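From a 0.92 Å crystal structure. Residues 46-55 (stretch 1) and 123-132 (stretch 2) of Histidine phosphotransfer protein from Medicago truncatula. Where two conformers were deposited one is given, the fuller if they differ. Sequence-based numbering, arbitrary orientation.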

# COMPACT_ATOMS: atom_id res chain seq x y z
N VAL A 46 -5.13 -10.04 -3.44
CA VAL A 46 -4.61 -8.90 -4.21
C VAL A 46 -3.49 -8.21 -3.42
O VAL A 46 -2.43 -7.91 -3.99
CB VAL A 46 -5.71 -7.93 -4.56
CG1 VAL A 46 -5.16 -6.62 -5.09
CG2 VAL A 46 -6.67 -8.53 -5.59
N MET A 47 -3.74 -7.91 -2.16
CA MET A 47 -2.75 -7.17 -1.40
C MET A 47 -1.48 -7.98 -1.23
O MET A 47 -0.41 -7.37 -1.21
CB MET A 47 -3.32 -6.71 -0.06
CG MET A 47 -4.35 -5.59 -0.18
SD MET A 47 -4.27 -4.30 -1.44
CE MET A 47 -4.72 -2.92 -0.52
N THR A 48 -1.55 -9.30 -1.09
CA THR A 48 -0.32 -10.08 -0.95
C THR A 48 0.51 -9.94 -2.26
O THR A 48 1.73 -9.81 -2.19
CB THR A 48 -0.69 -11.53 -0.64
OG1 THR A 48 -1.32 -11.60 0.57
CG2 THR A 48 0.57 -12.41 -0.72
N MET A 49 -0.14 -9.97 -3.38
CA MET A 49 0.56 -9.77 -4.67
C MET A 49 1.23 -8.40 -4.70
O MET A 49 2.37 -8.26 -5.13
CB MET A 49 -0.43 -9.96 -5.81
CG MET A 49 -0.89 -11.38 -5.98
SD MET A 49 -2.25 -11.45 -7.20
CE MET A 49 -2.56 -13.21 -7.15
N PHE A 50 0.48 -7.37 -4.29
CA PHE A 50 0.99 -6.01 -4.24
C PHE A 50 2.17 -5.89 -3.28
O PHE A 50 3.17 -5.23 -3.61
CB PHE A 50 -0.17 -5.08 -3.84
CG PHE A 50 0.30 -3.68 -3.49
CD1 PHE A 50 0.64 -2.79 -4.45
CD2 PHE A 50 0.37 -3.30 -2.17
CE1 PHE A 50 1.06 -1.53 -4.16
CE2 PHE A 50 0.79 -2.03 -1.82
CZ PHE A 50 1.13 -1.13 -2.88
N PHE A 51 2.09 -6.49 -2.11
CA PHE A 51 3.18 -6.39 -1.13
C PHE A 51 4.45 -7.04 -1.72
O PHE A 51 5.55 -6.48 -1.59
CB PHE A 51 2.83 -7.09 0.19
CG PHE A 51 1.71 -6.49 1.00
CD1 PHE A 51 1.38 -5.17 0.97
CD2 PHE A 51 0.96 -7.35 1.82
CE1 PHE A 51 0.33 -4.68 1.72
CE2 PHE A 51 -0.08 -6.84 2.60
CZ PHE A 51 -0.37 -5.56 2.55
N ASP A 52 4.31 -8.20 -2.33
CA ASP A 52 5.48 -8.88 -2.84
C ASP A 52 6.15 -8.05 -3.94
O ASP A 52 7.38 -7.85 -3.95
CB ASP A 52 5.05 -10.26 -3.32
CG ASP A 52 4.76 -11.27 -2.22
OD1 ASP A 52 5.00 -10.98 -1.00
OD2 ASP A 52 4.16 -12.30 -2.58
N ASP A 53 5.36 -7.49 -4.86
CA ASP A 53 5.92 -6.65 -5.93
C ASP A 53 6.54 -5.40 -5.37
O ASP A 53 7.62 -4.96 -5.80
CB ASP A 53 4.88 -6.31 -6.97
CG ASP A 53 4.51 -7.56 -7.88
OD1 ASP A 53 5.16 -8.61 -7.80
OD2 ASP A 53 3.56 -7.37 -8.61
N SER A 54 5.87 -4.78 -4.40
CA SER A 54 6.35 -3.53 -3.85
C SER A 54 7.65 -3.72 -3.12
O SER A 54 8.54 -2.86 -3.22
CB SER A 54 5.32 -2.96 -2.90
OG SER A 54 4.10 -2.58 -3.52
N GLU A 55 7.78 -4.79 -2.35
CA GLU A 55 9.01 -4.95 -1.55
C GLU A 55 10.18 -5.19 -2.47
O GLU A 55 11.29 -4.65 -2.23
CB GLU A 55 8.80 -6.08 -0.56
CG GLU A 55 7.84 -5.60 0.55
CD GLU A 55 7.28 -6.68 1.41
OE1 GLU A 55 7.90 -7.73 1.52
OE2 GLU A 55 6.18 -6.45 1.98
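Stretch 2, residues 123-132: EYSLLKNNLK

Stretch 2 (residues 123-132) is helical throughout, as is stretch 1, and each is part of a longer helix that extends beyond both ends of the segment. The two run nearly antiparallel, with a signed crossing angle of -155° and axes 11.9 Å apart at closest approach, so the start of stretch 1 meets the end of stretch 2. The CA atoms pair as Met47 with Leu131 (8.7 Å), Phe51 with Lys128 (7.5 Å) and Ser54 with Tyr124 (8.3 Å), and the contact buries 424 Å², both sides summed. Val46 makes no contact with stretch 2. Met47 points toward stretch 2 and brings its CE to 3.6 Å from Leu131 CD1, an apolar contact between buried side chains. Thr48 and Met49 lie out of reach. The Phe50 side chain (chi1 t) leaves the backbone sideways, but its ring end comes nearer: Phe50 CE2 is 4.1 Å from both Tyr124 CE1 and Leu127 CD2. Phe51 (chi1 m) is central to the packing. Lys128, its side chain extended with all four chi angles t, lays its CG over one face of the Phe51 ring, 3.9 Å from the centroid in a CH-pi contact, while Leu131 CD1 approaches the ring edge, 4.0 Å from Phe51 CZ. Asp52 and Asp53 point away and make none with stretch 2. Ser54 points toward stretch 2, its CB 3.5 Å from Tyr124 CE1, while its OG turns back to donate a hydrogen bond to Phe50 O (2.8 Å). Tyr124 (chi1 t) is the knob in a hole formed by Phe50, Phe51, Ser54 and Glu55. Its OH lies against the Phe51 backbone, 3.1 Å from Phe51 CA, and donates a hydrogen bond to Glu55 OE2 (2.7 Å). The same Glu55 OE2 accepts from Lys128 NZ at 2.6 Å in a salt bridge, so one carboxylate oxygen ties together two residues a helical turn apart.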

# COMPACT_ATOMS: atom_id res chain seq x y z
N GLU A 123 5.89 5.17 4.24
CA GLU A 123 4.49 5.07 3.88
C GLU A 123 4.10 3.65 3.55
O GLU A 123 2.99 3.19 3.91
CB GLU A 123 4.16 6.03 2.76
CG GLU A 123 4.15 7.47 3.22
CD GLU A 123 3.06 7.82 4.18
OE1 GLU A 123 2.00 7.18 4.15
OE2 GLU A 123 3.27 8.71 5.05
N TYR A 124 4.97 2.90 2.88
CA TYR A 124 4.69 1.51 2.56
C TYR A 124 4.55 0.71 3.85
O TYR A 124 3.62 -0.09 4.01
CB TYR A 124 5.77 0.94 1.65
CG TYR A 124 5.53 -0.52 1.41
CD1 TYR A 124 4.52 -0.96 0.56
CD2 TYR A 124 6.25 -1.45 2.10
CE1 TYR A 124 4.24 -2.32 0.41
CE2 TYR A 124 5.95 -2.82 1.99
CZ TYR A 124 4.96 -3.24 1.12
OH TYR A 124 4.62 -4.56 0.96
N SER A 125 5.48 0.88 4.77
CA SER A 125 5.41 0.14 6.01
C SER A 125 4.16 0.49 6.81
O SER A 125 3.51 -0.43 7.37
CB SER A 125 6.69 0.39 6.82
OG SER A 125 6.59 -0.25 8.08
N LEU A 126 3.80 1.75 6.87
CA LEU A 126 2.57 2.16 7.58
C LEU A 126 1.38 1.49 6.97
O LEU A 126 0.47 0.98 7.66
CB LEU A 126 2.40 3.68 7.55
CG LEU A 126 3.36 4.47 8.43
CD1 LEU A 126 3.33 5.92 8.07
CD2 LEU A 126 2.94 4.24 9.94
N LEU A 127 1.31 1.50 5.63
CA LEU A 127 0.18 0.89 4.94
C LEU A 127 0.11 -0.60 5.24
O LEU A 127 -0.95 -1.14 5.57
CB LEU A 127 0.30 1.14 3.46
CG LEU A 127 -0.75 0.42 2.64
CD1 LEU A 127 -2.14 1.00 2.85
CD2 LEU A 127 -0.36 0.40 1.24
N LYS A 128 1.24 -1.29 5.05
CA LYS A 128 1.25 -2.75 5.19
C LYS A 128 0.86 -3.13 6.61
O LYS A 128 0.05 -4.04 6.83
CB LYS A 128 2.62 -3.30 4.81
CG LYS A 128 2.67 -4.80 4.93
CD LYS A 128 3.93 -5.41 4.44
CE LYS A 128 3.93 -6.91 4.40
NZ LYS A 128 5.26 -7.48 4.19
N ASN A 129 1.45 -2.46 7.62
CA ASN A 129 1.12 -2.82 9.02
C ASN A 129 -0.37 -2.55 9.32
O ASN A 129 -1.01 -3.39 10.00
CB ASN A 129 2.00 -2.10 9.94
CG ASN A 129 3.42 -2.70 9.88
OD1 ASN A 129 3.67 -3.83 9.46
ND2 ASN A 129 4.31 -1.89 10.31
N ASN A 130 -0.89 -1.47 8.84
CA ASN A 130 -2.32 -1.15 9.09
C ASN A 130 -3.22 -2.14 8.34
O ASN A 130 -4.25 -2.56 8.91
CB ASN A 130 -2.61 0.28 8.75
CG ASN A 130 -2.24 1.26 9.84
OD1 ASN A 130 -2.78 1.19 10.93
ND2 ASN A 130 -1.31 2.12 9.63
N LEU A 131 -2.91 -2.52 7.11
CA LEU A 131 -3.68 -3.51 6.41
C LEU A 131 -3.60 -4.86 7.05
O LEU A 131 -4.60 -5.58 7.15
CB LEU A 131 -3.26 -3.64 4.93
CG LEU A 131 -3.73 -2.49 4.05
CD1 LEU A 131 -3.10 -2.66 2.67
CD2 LEU A 131 -5.25 -2.40 4.02
N LYS A 132 -2.42 -5.28 7.52
CA LYS A 132 -2.30 -6.56 8.20
C LYS A 132 -3.22 -6.60 9.40
O LYS A 132 -3.79 -7.65 9.73
CB LYS A 132 -0.83 -6.83 8.58
CG LYS A 132 -0.01 -7.37 7.41
CD LYS A 132 1.37 -7.90 7.84
CE LYS A 132 1.51 -9.36 7.43
NZ LYS A 132 2.80 -9.60 6.66